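Local structure of MGS-M4 (Unidentified, 4Q3M) at residues A[8-13]-A[67-72]; A[41-46]-A[180-185]. The protein is probably an NAD(P)H-dependent oxidoreductase of the aldo-keto reductase family, built on a TIM barrel, whose substrate is unknown. All coordinates share one frame; numbering follows the deposited sequence.

How the interactions relate
Both interactions draw on the same barrel wall, for strands 69-74 and 41-43 are parallel neighbours in it, yet they illustrate how chemistry follows position in a fold. Interaction 1 lies farther out, its centre about 11 Å from that of the chain, and is partly buried; it packs apolar groups of the N-terminal hairpin against one phenylalanine. Interaction 2 sits in the core, its centre about 2 Å from that of the chain, and is polar, with a histidine and two carboxylates gathered round a water. The two meet directly: backbone hydrogen bonds probably link Ile42 to Phe69 and Thr44 to Thr71, while the methyl carbon of Met12 reaches the carboxylate of Glu182.

Interaction 1: residues A[8-13]-A[67-72]; sequences NNYEMP and EIFVTT
Strand 11-13 passes strand 69-72 almost at right angles, 84° between their directions and 8.1 Å between axes, with the CA atoms of Met12 and Phe69 the nearest across the contact. At that separation the backbones are bridged by side chains, chiefly the ring of Phe69. Its CG lies anti to the backbone N (chi1 -163°), which throws the ring toward residues 10-13. Met12, an extended chain, lays its CG over one face, 3.8 Å from the ring centroid, in a CH-pi contact set toward the CZ side; SD follows more obliquely at 4.7 Å from the same centroid, a Met-aromatic contact. Strand 11-13 belongs to the two-stranded antiparallel hairpin formed with strand 3-5, which in aldo-keto reductases closes the N-terminal end of the barrel, and Phe69 stands at the start of one of the barrel strands. Tyr10 turns the edge of its ring to the phenylalanine, CE2 meeting Phe69 CE2 at 3.6 Å, while its hydroxyl is bonded to Asp101. An alanine in place of Phe69 is likely to open a gap beneath the hairpin, with Met12 CG deprived of its aromatic face and Tyr10 of its edge contact. Nearer the backbone, Pro13 CD rests 3.7 Å from Phe69 CB.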
loop_
_atom_site.group_PDB
_atom_site.type_symbol
_atom_site.label_atom_id
_atom_site.label_comp_id
_atom_site.label_asym_id
_atom_site.label_seq_id
_atom_site.Cartn_x
_atom_site.Cartn_y
_atom_site.Cartn_z
ATOM N N ASN A 8 3.380 11.902 25.142
ATOM C CA ASN A 8 2.765 12.522 26.312
ATOM C C ASN A 8 3.290 11.907 27.605
ATOM O O ASN A 8 2.645 11.995 28.652
ATOM C CB ASN A 8 1.242 12.396 26.249
ATOM C CG ASN A 8 0.768 10.962 26.382
ATOM O OD1 ASN A 8 1.482 10.024 26.034
ATOM N ND2 ASN A 8 -0.446 10.787 26.891
ATOM N N ASN A 9 4.460 11.276 27.508
ATOM C CA ASN A 9 5.148 10.647 28.638
ATOM C C ASN A 9 4.391 9.465 29.241
ATOM O O ASN A 9 4.729 8.998 30.329
ATOM C CB ASN A 9 5.434 11.678 29.735
ATOM C CG ASN A 9 6.177 12.892 29.215
ATOM O OD1 ASN A 9 7.080 12.773 28.387
ATOM N ND2 ASN A 9 5.798 14.069 29.700
ATOM N N TYR A 10 3.377 8.975 28.535
ATOM C CA TYR A 10 2.615 7.826 29.013
ATOM C C TYR A 10 3.268 6.528 28.550
ATOM O O TYR A 10 3.527 6.343 27.361
ATOM C CB TYR A 10 1.165 7.896 28.530
ATOM C CG TYR A 10 0.227 6.988 29.293
ATOM C CD1 TYR A 10 -0.273 7.361 30.534
ATOM C CD2 TYR A 10 -0.158 5.758 28.773
ATOM C CE1 TYR A 10 -1.131 6.536 31.237
ATOM C CE2 TYR A 10 -1.016 4.925 29.471
ATOM C CZ TYR A 10 -1.498 5.320 30.701
ATOM O OH TYR A 10 -2.352 4.497 31.400
ATOM N N GLU A 11 3.535 5.634 29.496
ATOM C CA GLU A 11 4.237 4.392 29.193
ATOM C C GLU A 11 3.333 3.365 28.521
ATOM O O GLU A 11 2.131 3.305 28.783
ATOM C CB GLU A 11 4.843 3.798 30.466
ATOM C CG GLU A 11 6.000 4.604 31.029
ATOM C CD GLU A 11 6.611 3.969 32.261
ATOM O OE1 GLU A 11 6.056 2.962 32.749
ATOM O OE2 GLU A 11 7.648 4.475 32.740
ATOM N N MET A 12 3.933 2.559 27.653
ATOM C CA MET A 12 3.212 1.533 26.913
ATOM C C MET A 12 4.084 0.294 26.764
ATOM O O MET A 12 5.146 0.357 26.144
ATOM C CB MET A 12 2.790 2.061 25.540
ATOM C CG MET A 12 2.017 1.070 24.686
ATOM S SD MET A 12 1.691 1.718 23.034
ATOM C CE MET A 12 0.647 0.430 22.360
ATOM N N PRO A 13 3.647 -0.833 27.350
ATOM C CA PRO A 13 4.370 -2.105 27.237
ATOM C C PRO A 13 4.664 -2.453 25.782
ATOM O O PRO A 13 3.738 -2.560 24.977
ATOM C CB PRO A 13 3.403 -3.112 27.863
ATOM C CG PRO A 13 2.622 -2.305 28.842
ATOM C CD PRO A 13 2.453 -0.953 28.203
ATOM N N GLU A 67 -2.077 -1.307 36.031
ATOM C CA GLU A 67 -0.862 -1.997 35.619
ATOM C C GLU A 67 -1.096 -2.798 34.341
ATOM O O GLU A 67 -0.217 -3.527 33.884
ATOM C CB GLU A 67 -0.358 -2.906 36.741
ATOM C CG GLU A 67 -0.625 -2.352 38.132
ATOM C CD GLU A 67 0.165 -3.064 39.214
ATOM O OE1 GLU A 67 0.634 -4.194 38.966
ATOM O OE2 GLU A 67 0.313 -2.492 40.315
ATOM N N ILE A 68 -2.286 -2.650 33.769
ATOM C CA ILE A 68 -2.624 -3.313 32.515
ATOM C C ILE A 68 -2.983 -2.299 31.432
ATOM O O ILE A 68 -3.897 -1.491 31.599
ATOM C CB ILE A 68 -3.795 -4.298 32.689
ATOM C CG1 ILE A 68 -3.467 -5.336 33.764
ATOM C CG2 ILE A 68 -4.121 -4.979 31.368
ATOM C CD1 ILE A 68 -4.570 -6.346 33.992
ATOM N N PHE A 69 -2.255 -2.352 30.321
ATOM C CA PHE A 69 -2.483 -1.451 29.198
ATOM C C PHE A 69 -3.566 -2.009 28.280
ATOM O O PHE A 69 -3.388 -3.062 27.670
ATOM C CB PHE A 69 -1.181 -1.236 28.420
ATOM C CG PHE A 69 -1.197 -0.035 27.515
ATOM C CD1 PHE A 69 -1.784 -0.098 26.262
ATOM C CD2 PHE A 69 -0.608 1.153 27.914
ATOM C CE1 PHE A 69 -1.791 1.005 25.430
ATOM C CE2 PHE A 69 -0.613 2.260 27.085
ATOM C CZ PHE A 69 -1.205 2.184 25.841
ATOM N N VAL A 70 -4.687 -1.301 28.184
ATOM C CA VAL A 70 -5.797 -1.753 27.351
ATOM C C VAL A 70 -6.015 -0.840 26.151
ATOM O O VAL A 70 -6.275 0.355 26.304
ATOM C CB VAL A 70 -7.108 -1.840 28.154
ATOM C CG1 VAL A 70 -8.230 -2.376 27.275
ATOM C CG2 VAL A 70 -6.920 -2.717 29.380
ATOM N N THR A 71 -5.909 -1.412 24.957
ATOM C CA THR A 71 -6.142 -0.670 23.725
ATOM C C THR A 71 -7.353 -1.211 22.979
ATOM O O THR A 71 -7.447 -2.412 22.722
ATOM C CB THR A 71 -4.922 -0.724 22.785
ATOM O OG1 THR A 71 -3.785 -0.146 23.436
ATOM C CG2 THR A 71 -5.202 0.040 21.497
ATOM N N THR A 72 -8.281 -0.326 22.640
ATOM C CA THR A 72 -9.366 -0.685 21.738
ATOM C C THR A 72 -9.436 0.336 20.609
ATOM O O THR A 72 -8.809 1.394 20.677
ATOM C CB THR A 72 -10.721 -0.772 22.460
ATOM O OG1 THR A 72 -11.696 -1.344 21.578
ATOM C CG2 THR A 72 -11.183 0.598 22.905
#

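Interaction 2: residues A[41-46]-A[180-185]; sequences HIDTAM and QLEAYA
The polar interior of the TIM barrel is where His41 and Asp43, alternate residues of strand 41-43, face Glu182 of strand 180-184 from across the barrel. His41 and Asp43 reach in from one side and Glu182 from the other, and all three share a single water. It donates a hydrogen bond to Asp43 OD1 (2.5 Å) and another to Glu182 OE2 (2.6 Å), and it is also hydrogen-bonded to His41 NE2, 2.6 Å away. Glu182 gets this far because its chain is extended, CG anti to the backbone N (chi1 -172°). Its OE2 arrives at the edge of the imidazole, near the ring plane and 3.5 Å from His41 CE1, with carboxylate and ring only 19° apart. The two carboxylates, by contrast, stand nearly perpendicular, and Asp43 OD1 approaches Glu182 OE2 to 4.1 Å; the water between these like groups probably eases their closeness. Gln158 NE2 adds to this, bonding both Asp43 OD1 and Glu182 OE1, while Asp43 OD2 forms a salt bridge with Lys73, an aspartate-lysine pair like that in the active sites of aldo-keto reductases. Strand 41-43 runs between strands 17-18 and 69-74, with His41 meeting the ring of Phe69 edge-to-face; strand 180-184 lies between strands 156-160 and 226-227, where Glu182 touches Val156 and Val226.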
loop_
_atom_site.group_PDB
_atom_site.type_symbol
_atom_site.label_atom_id
_atom_site.label_comp_id
_atom_site.label_asym_id
_atom_site.label_seq_id
_atom_site.Cartn_x
_atom_site.Cartn_y
_atom_site.Cartn_z
ATOM N N HIS A 41 -0.323 -5.865 28.575
ATOM C CA HIS A 41 -0.834 -5.098 27.448
ATOM C C HIS A 41 -1.798 -5.947 26.623
ATOM O O HIS A 41 -1.434 -7.010 26.125
ATOM C CB HIS A 41 0.325 -4.598 26.580
ATOM C CG HIS A 41 -0.104 -3.838 25.362
ATOM N ND1 HIS A 41 0.733 -3.626 24.288
ATOM C CD2 HIS A 41 -1.276 -3.233 25.051
ATOM C CE1 HIS A 41 0.096 -2.930 23.365
ATOM N NE2 HIS A 41 -1.125 -2.679 23.803
ATOM N N ILE A 42 -3.033 -5.473 26.493
ATOM C CA ILE A 42 -4.050 -6.178 25.720
ATOM C C ILE A 42 -4.583 -5.289 24.600
ATOM O O ILE A 42 -4.941 -4.134 24.831
ATOM C CB ILE A 42 -5.223 -6.635 26.610
ATOM C CG1 ILE A 42 -4.708 -7.412 27.824
ATOM C CG2 ILE A 42 -6.201 -7.481 25.810
ATOM C CD1 ILE A 42 -4.074 -8.741 27.476
ATOM N N ASP A 43 -4.632 -5.832 23.388
ATOM C CA ASP A 43 -5.073 -5.070 22.225
ATOM C C ASP A 43 -6.364 -5.638 21.640
ATOM O O ASP A 43 -6.395 -6.775 21.168
ATOM C CB ASP A 43 -3.977 -5.052 21.157
ATOM C CG ASP A 43 -4.354 -4.219 19.947
ATOM O OD1 ASP A 43 -4.040 -3.010 19.936
ATOM O OD2 ASP A 43 -4.959 -4.773 19.005
ATOM N N THR A 44 -7.427 -4.839 21.668
ATOM C CA THR A 44 -8.717 -5.267 21.136
ATOM C C THR A 44 -9.339 -4.196 20.242
ATOM O O THR A 44 -8.704 -3.186 19.936
ATOM C CB THR A 44 -9.704 -5.623 22.268
ATOM O OG1 THR A 44 -10.928 -6.112 21.704
ATOM C CG2 THR A 44 -9.996 -4.407 23.134
ATOM N N ALA A 45 -10.579 -4.434 19.821
ATOM C CA ALA A 45 -11.317 -3.500 18.975
ATOM C C ALA A 45 -12.801 -3.855 18.971
ATOM O O ALA A 45 -13.174 -4.979 19.304
ATOM C CB ALA A 45 -10.765 -3.501 17.558
ATOM N N MET A 46 -13.641 -2.900 18.588
ATOM C CA MET A 46 -15.080 -3.136 18.599
ATOM C C MET A 46 -15.484 -4.126 17.508
ATOM O O MET A 46 -16.457 -4.862 17.674
ATOM C CB MET A 46 -15.853 -1.817 18.450
ATOM C CG MET A 46 -16.159 -1.375 17.023
ATOM S SD MET A 46 -17.643 -2.108 16.293
ATOM C CE MET A 46 -18.748 -2.125 17.701
ATOM N N GLN A 180 4.668 6.796 17.917
ATOM C CA GLN A 180 5.094 5.433 18.204
ATOM C C GLN A 180 4.451 4.455 17.234
ATOM O O GLN A 180 3.242 4.229 17.277
ATOM C CB GLN A 180 4.751 5.044 19.642
ATOM C CG GLN A 180 5.057 3.589 19.971
ATOM C CD GLN A 180 6.539 3.272 19.898
ATOM O OE1 GLN A 180 7.373 4.044 20.369
ATOM N NE2 GLN A 180 6.872 2.132 19.304
ATOM N N LEU A 181 5.262 3.876 16.356
ATOM C CA LEU A 181 4.761 2.882 15.420
ATOM C C LEU A 181 4.488 1.571 16.145
ATOM O O LEU A 181 5.324 1.083 16.906
ATOM C CB LEU A 181 5.750 2.663 14.274
ATOM C CG LEU A 181 5.213 1.862 13.086
ATOM C CD1 LEU A 181 5.539 2.560 11.778
ATOM C CD2 LEU A 181 5.775 0.449 13.093
ATOM N N GLU A 182 3.306 1.015 15.911
ATOM C CA GLU A 182 2.922 -0.253 16.511
ATOM C C GLU A 182 2.684 -1.283 15.416
ATOM O O GLU A 182 2.038 -0.993 14.409
ATOM C CB GLU A 182 1.675 -0.085 17.380
ATOM C CG GLU A 182 1.313 -1.310 18.200
ATOM C CD GLU A 182 0.088 -1.088 19.067
ATOM O OE1 GLU A 182 -0.697 -0.164 18.763
ATOM O OE2 GLU A 182 -0.088 -1.833 20.053
ATOM N N ALA A 183 3.212 -2.486 15.609
ATOM C CA ALA A 183 3.136 -3.516 14.584
ATOM C C ALA A 183 2.072 -4.558 14.895
ATOM O O ALA A 183 2.162 -5.263 15.900
ATOM C CB ALA A 183 4.490 -4.189 14.418
ATOM N N TYR A 184 1.060 -4.653 14.036
ATOM C CA TYR A 184 0.140 -5.779 14.106
ATOM C C TYR A 184 0.494 -6.748 12.985
ATOM O O TYR A 184 1.246 -6.398 12.072
ATOM C CB TYR A 184 -1.330 -5.330 14.033
ATOM C CG TYR A 184 -1.867 -4.953 12.663
ATOM C CD1 TYR A 184 -2.287 -5.928 11.762
ATOM C CD2 TYR A 184 -2.003 -3.621 12.293
ATOM C CE1 TYR A 184 -2.791 -5.588 10.522
ATOM C CE2 TYR A 184 -2.512 -3.272 11.054
ATOM C CZ TYR A 184 -2.903 -4.258 10.173
ATOM O OH TYR A 184 -3.409 -3.915 8.939
ATOM N N ALA A 185 -0.053 -7.957 13.064
ATOM C CA ALA A 185 0.372 -9.073 12.222
ATOM C C ALA A 185 1.897 -9.235 12.196
ATOM O O ALA A 185 2.494 -9.295 11.120
ATOM C CB ALA A 185 -0.161 -8.899 10.804
HETATM O O HOH W 1 -2.269 -2.276 21.484
#